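Local coordinates for protein putative NTP pyrophosphohydrolase (Exiguobacterium sibiricum 255-15, PDB 3NL9) that probably hydrolyses nucleoside triphosphates to monophosphates and pyrophosphate, as a dimeric, all-helical member of the MazG-like pyrophosphohydrolases, at residues I122-Q125 / A126-K130. Residues are numbered along the deposited sequence; the frame is centred on the assembly and turned at random.
Sequences IVQQ and ANMAK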
loop_
_atom_site.group_PDB
_atom_site.type_symbol
_atom_site.label_atom_id
_atom_site.label_comp_id
_atom_site.label_asym_id
_atom_site.label_seq_id
_atom_site.Cartn_x
_atom_site.Cartn_y
_atom_site.Cartn_z
ATOM N N ILE A 122 -13.570 3.912 -9.245
ATOM C CA ILE A 122 -14.649 4.576 -8.498
ATOM C C ILE A 122 -14.066 5.659 -7.557
ATOM O O ILE A 122 -14.560 6.806 -7.500
ATOM C CB ILE A 122 -15.526 3.521 -7.739
ATOM C CG1 ILE A 122 -16.344 2.729 -8.754
ATOM C CG2 ILE A 122 -16.419 4.211 -6.706
ATOM C CD1 ILE A 122 -16.825 1.398 -8.257
ATOM N N VAL A 123 -12.980 5.322 -6.868
ATOM C CA VAL A 123 -12.318 6.261 -5.926
ATOM C C VAL A 123 -11.761 7.430 -6.714
ATOM O O VAL A 123 -11.959 8.597 -6.365
ATOM C CB VAL A 123 -11.207 5.538 -5.091
ATOM C CG1 VAL A 123 -10.352 6.520 -4.307
ATOM C CG2 VAL A 123 -11.831 4.579 -4.097
ATOM N N GLN A 124 -11.064 7.124 -7.801
ATOM C CA GLN A 124 -10.526 8.176 -8.673
ATOM C C GLN A 124 -11.568 9.165 -9.170
ATOM O O GLN A 124 -11.340 10.397 -9.165
ATOM C CB GLN A 124 -9.827 7.531 -9.900
ATOM C CG GLN A 124 -9.295 8.552 -10.934
ATOM C CD GLN A 124 -8.197 9.422 -10.364
ATOM O OE1 GLN A 124 -7.637 9.129 -9.305
ATOM N NE2 GLN A 124 -7.814 10.436 -11.106
ATOM N N GLN A 125 -12.690 8.637 -9.647
ATOM C CA GLN A 125 -13.712 9.492 -10.255
ATOM C C GLN A 125 -14.380 10.401 -9.206
ATOM O O GLN A 125 -14.609 11.601 -9.439
ATOM C CB GLN A 125 -14.728 8.644 -11.017
ATOM C CG GLN A 125 -14.124 7.993 -12.237
ATOM C CD GLN A 125 -15.128 7.337 -13.180
ATOM O OE1 GLN A 125 -16.340 7.547 -13.083
ATOM N NE2 GLN A 125 -14.607 6.563 -14.126
ATOM N N ALA A 126 -14.648 9.842 -8.043
ATOM C CA ALA A 126 -15.219 10.589 -6.915
ATOM C C ALA A 126 -14.254 11.682 -6.413
ATOM O O ALA A 126 -14.650 12.814 -6.095
ATOM C CB ALA A 126 -15.578 9.591 -5.769
ATOM N N ASN A 127 -12.967 11.341 -6.353
ATOM C CA ASN A 127 -11.968 12.297 -5.962
ATOM C C ASN A 127 -11.992 13.461 -6.955
ATOM O O ASN A 127 -12.024 14.629 -6.545
ATOM C CB ASN A 127 -10.569 11.650 -5.935
ATOM C CG ASN A 127 -10.259 10.947 -4.615
ATOM O OD1 ASN A 127 -11.063 10.976 -3.680
ATOM N ND2 ASN A 127 -9.052 10.359 -4.519
HETATM N N MSE A 128 -12.013 13.133 -8.251
HETATM C CA MSE A 128 -11.961 14.178 -9.308
HETATM C C MSE A 128 -13.237 15.014 -9.318
HETATM O O MSE A 128 -13.220 16.176 -9.707
HETATM C CB MSE A 128 -11.687 13.567 -10.694
HETATM C CG MSE A 128 -10.275 12.942 -10.889
HETATM SE SE MSE A 128 -8.804 14.201 -10.536
HETATM C CE MSE A 128 -9.108 15.689 -11.754
ATOM N N ALA A 129 -14.340 14.428 -8.863
ATOM C CA ALA A 129 -15.631 15.116 -8.844
ATOM C C ALA A 129 -15.732 16.102 -7.648
ATOM O O ALA A 129 -16.775 16.718 -7.427
ATOM C CB ALA A 129 -16.771 14.092 -8.801
ATOM N N LYS A 130 -14.652 16.273 -6.881
ATOM C CA LYS A 130 -14.669 17.217 -5.766
ATOM C C LYS A 130 -14.506 18.644 -6.217
ATOM O O LYS A 130 -14.534 19.562 -5.409
ATOM C CB LYS A 130 -13.601 16.882 -4.733
ATOM C CG LYS A 130 -13.873 15.615 -3.957
ATOM C CD LYS A 130 -12.985 15.569 -2.733
ATOM C CE LYS A 130 -13.159 14.275 -1.967
ATOM N NZ LYS A 130 -12.361 14.286 -0.704
HETATM O O HOH W 1 -12.801 8.899 -3.414
#
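With CG of Q124 anti to the backbone N (chi1 177°) and the chain bent at chi2, the amide of Q124 swings along the helix to M128, whose CG lies beside its own backbone N (chi1 -68°). The two side chains run side by side: NE2 of Q124 stands 3.5 Å from CG of M128 and 3.9 Å from its SE, a van der Waals contact with the selenomethionine. Both polar ends of this amide are engaged elsewhere, NE2 giving to the D10 carbonyl and OE1 bonding Y103 OH of the second subunit, which fixes its rotation. One residue back, V123 and N127 repeat the i, i+4 pairing more loosely, CG1 of V123 lying 4.1 Å from ND2 of N127. A water bridges the N127 side chain to the V123 backbone, donating to OD1 of N127 (2.7 Å) and to O of V123 (3.1 Å). That carbonyl is therefore gripped twice, since N of N127 also reaches O of V123 at 2.9 Å. The bond from A129 N to Q125 O is more bent, 133° at the hydrogen, where helix 117-128 gives way to loop. This turn touches helices 7-17 and 156-170 and the second subunit; its i, i+4 bonds are alpha-helical, and the i, i+3 bond from K130 N to N127 O closes it, as at a helix C-terminus.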